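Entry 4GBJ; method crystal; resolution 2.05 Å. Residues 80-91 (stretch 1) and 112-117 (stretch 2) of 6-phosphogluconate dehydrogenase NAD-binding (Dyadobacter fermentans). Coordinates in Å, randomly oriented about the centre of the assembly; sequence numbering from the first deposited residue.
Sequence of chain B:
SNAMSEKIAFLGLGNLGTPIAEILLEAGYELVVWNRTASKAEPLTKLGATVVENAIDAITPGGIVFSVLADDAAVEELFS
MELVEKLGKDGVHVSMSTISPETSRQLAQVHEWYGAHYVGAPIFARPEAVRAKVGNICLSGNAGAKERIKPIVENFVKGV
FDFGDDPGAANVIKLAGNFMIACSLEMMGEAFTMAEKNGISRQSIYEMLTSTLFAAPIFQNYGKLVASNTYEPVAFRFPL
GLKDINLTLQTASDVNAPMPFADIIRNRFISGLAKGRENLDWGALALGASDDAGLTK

Stretch 1 (80-91) SMELVEKLGKDG
Stretch 2 (112-117) EWYGAH

Stretch 1 is a helix, 81-87, that runs into a type II turn from Gly88 to Gly91. Ser80 (chi1 p) caps the helix through a weak bond from Leu83 N to Ser80 OG, 3.4 Å. Gly88 leaves the helix at phi/psi 55/-158; the central turn residues are Lys89 at -57/127 and Asp90 at 68/4. Gly91 N closes the turn on Gly88 O at 3.0 Å.

In stretch 2, Tyr114 is the main bump. Its CA-CB bond points toward the helix (chi1 m, chi2 -65°), and the ring fills the place bounded by Met81, Val84 and Glu85. Glu85 CB sits over the ring face, 3.8 Å from the Tyr114 ring centroid. Val84 CG1 (chi1 t) is 3.8 Å from Tyr114 CD2. Met81 is selenomethionine, rotamer m, t, m; its SE meets the Trp113 ring edge, 3.8 Å from Trp113 CZ3.

Beyond the ring the backbones close up and run in the same direction. CA-CA distances are 5.1 Å for Gly88-Tyr114, 4.2 Å for Lys89-Gly115 and 4.6 Å for Gly91-Ala116. The bare CA of Gly115 (76/14) is the hollow beside Lys89; a CB there would come 3.3 Å from Lys89 CA, a tight fit. Asp90 N donates to Gly115 O at 2.8 Å. His117 N donates to Gly91 O, also 2.8 Å. Between Gly115 and His117 in sequence, Ala116 places its CB 3.1 Å from Gly88 O and 4.2 Å from Leu87 CD2.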

# COMPACT_ATOMS: atom_id res chain seq x y z
N SER B 80 -30.34 23.07 2.64
CA SER B 80 -30.97 23.90 3.65
C SER B 80 -32.22 23.22 4.14
O SER B 80 -32.72 22.32 3.46
CB SER B 80 -31.32 25.25 3.04
OG SER B 80 -32.28 25.06 2.01
N MSE B 81 -32.78 23.67 5.26
CA MSE B 81 -34.04 23.11 5.78
C MSE B 81 -35.20 23.18 4.77
O MSE B 81 -36.01 22.26 4.73
CB MSE B 81 -34.46 23.88 7.05
CG MSE B 81 -33.68 23.49 8.29
SE MSE B 81 -34.67 24.26 9.87
CE MSE B 81 -34.83 26.04 9.41
N GLU B 82 -35.29 24.27 3.99
CA GLU B 82 -36.38 24.49 3.03
C GLU B 82 -36.24 23.56 1.82
O GLU B 82 -37.26 23.08 1.33
CB GLU B 82 -36.50 25.96 2.60
CG GLU B 82 -35.40 26.45 1.67
CD GLU B 82 -35.11 27.94 1.80
OE1 GLU B 82 -33.99 28.30 2.23
OE2 GLU B 82 -36.03 28.75 1.50
N LEU B 83 -35.03 23.22 1.40
CA LEU B 83 -34.84 22.30 0.30
C LEU B 83 -35.16 20.86 0.75
O LEU B 83 -35.91 20.17 0.07
CB LEU B 83 -33.43 22.41 -0.29
CG LEU B 83 -33.23 21.52 -1.54
CD1 LEU B 83 -32.24 22.17 -2.52
CD2 LEU B 83 -32.69 20.14 -1.19
N VAL B 84 -34.65 20.46 1.92
CA VAL B 84 -34.90 19.13 2.51
C VAL B 84 -36.43 18.95 2.79
O VAL B 84 -37.00 17.87 2.63
CB VAL B 84 -34.05 18.95 3.81
CG1 VAL B 84 -34.33 17.62 4.49
CG2 VAL B 84 -32.55 19.08 3.53
N GLU B 85 -37.05 20.00 3.24
CA GLU B 85 -38.49 19.98 3.48
C GLU B 85 -39.26 19.73 2.17
O GLU B 85 -40.24 18.98 2.18
CB GLU B 85 -38.94 21.28 4.11
CG GLU B 85 -40.45 21.31 4.26
CD GLU B 85 -41.02 22.43 5.11
OE1 GLU B 85 -40.42 23.52 5.18
OE2 GLU B 85 -42.12 22.22 5.65
N LYS B 86 -38.80 20.32 1.04
CA LYS B 86 -39.48 20.05 -0.22
C LYS B 86 -39.28 18.57 -0.58
O LYS B 86 -40.24 17.92 -0.92
CB LYS B 86 -38.99 20.96 -1.32
CG LYS B 86 -39.85 20.87 -2.55
CD LYS B 86 -39.42 21.86 -3.57
CE LYS B 86 -40.25 21.78 -4.80
NZ LYS B 86 -39.73 22.70 -5.84
N LEU B 87 -38.06 18.03 -0.46
CA LEU B 87 -37.78 16.58 -0.67
C LEU B 87 -38.78 15.71 0.13
O LEU B 87 -39.31 14.74 -0.39
CB LEU B 87 -36.34 16.26 -0.27
CG LEU B 87 -35.89 14.83 -0.49
CD1 LEU B 87 -36.08 14.40 -1.95
CD2 LEU B 87 -34.47 14.65 -0.04
N GLY B 88 -39.03 16.10 1.38
CA GLY B 88 -40.12 15.61 2.21
C GLY B 88 -40.26 14.12 2.43
O GLY B 88 -39.30 13.36 2.31
N LYS B 89 -41.49 13.70 2.78
CA LYS B 89 -41.83 12.33 3.16
C LYS B 89 -41.46 11.32 2.08
O LYS B 89 -41.84 11.48 0.93
CB LYS B 89 -43.31 12.19 3.49
CG LYS B 89 -43.63 10.87 4.17
CD LYS B 89 -45.11 10.71 4.49
CE LYS B 89 -45.54 9.26 4.55
NZ LYS B 89 -44.88 8.51 5.65
N ASP B 90 -40.71 10.29 2.49
CA ASP B 90 -40.23 9.19 1.64
C ASP B 90 -39.20 9.64 0.57
O ASP B 90 -38.77 8.82 -0.22
CB ASP B 90 -41.41 8.44 0.96
CG ASP B 90 -42.42 7.89 1.95
OD1 ASP B 90 -42.00 7.51 3.06
OD2 ASP B 90 -43.64 7.80 1.58
N GLY B 91 -38.79 10.91 0.59
CA GLY B 91 -37.79 11.41 -0.34
C GLY B 91 -36.45 10.82 0.05
O GLY B 91 -36.24 10.46 1.21
N GLU B 112 -34.61 13.41 8.38
CA GLU B 112 -35.64 12.69 9.18
C GLU B 112 -36.69 13.60 9.81
O GLU B 112 -37.76 13.10 10.14
CB GLU B 112 -34.99 11.86 10.30
CG GLU B 112 -34.15 10.69 9.78
CD GLU B 112 -34.80 9.68 8.84
OE1 GLU B 112 -34.04 8.99 8.11
OE2 GLU B 112 -36.05 9.56 8.84
N TRP B 113 -36.41 14.91 9.98
CA TRP B 113 -37.42 15.83 10.51
C TRP B 113 -38.61 15.92 9.58
O TRP B 113 -39.73 16.14 10.04
CB TRP B 113 -36.86 17.25 10.68
CG TRP B 113 -35.68 17.43 11.57
CD1 TRP B 113 -35.17 16.55 12.48
CD2 TRP B 113 -34.96 18.65 11.74
NE1 TRP B 113 -34.05 17.08 13.07
CE2 TRP B 113 -33.93 18.39 12.67
CE3 TRP B 113 -35.06 19.91 11.15
CZ2 TRP B 113 -32.98 19.36 13.02
CZ3 TRP B 113 -34.13 20.88 11.51
CH2 TRP B 113 -33.10 20.60 12.42
N TYR B 114 -38.33 15.84 8.26
CA TYR B 114 -39.36 15.92 7.20
C TYR B 114 -39.75 14.56 6.62
O TYR B 114 -40.44 14.52 5.60
CB TYR B 114 -38.80 16.82 6.09
CG TYR B 114 -38.49 18.19 6.65
CD1 TYR B 114 -39.51 19.01 7.12
CD2 TYR B 114 -37.18 18.61 6.84
CE1 TYR B 114 -39.23 20.20 7.79
CE2 TYR B 114 -36.89 19.85 7.40
CZ TYR B 114 -37.92 20.63 7.90
OH TYR B 114 -37.69 21.84 8.50
N GLY B 115 -39.35 13.45 7.25
CA GLY B 115 -39.69 12.12 6.75
C GLY B 115 -38.87 11.68 5.54
O GLY B 115 -39.24 10.71 4.88
N ALA B 116 -37.77 12.38 5.23
CA ALA B 116 -36.88 12.05 4.11
C ALA B 116 -35.71 11.21 4.63
O ALA B 116 -35.49 11.14 5.84
CB ALA B 116 -36.37 13.33 3.45
N HIS B 117 -34.93 10.61 3.73
CA HIS B 117 -33.81 9.76 4.13
C HIS B 117 -32.53 10.20 3.45
O HIS B 117 -32.48 10.33 2.23
CB HIS B 117 -34.08 8.29 3.80
CG HIS B 117 -35.41 7.77 4.27
ND1 HIS B 117 -35.61 7.44 5.58
CD2 HIS B 117 -36.53 7.49 3.57
CE1 HIS B 117 -36.85 6.99 5.66
NE2 HIS B 117 -37.47 7.06 4.48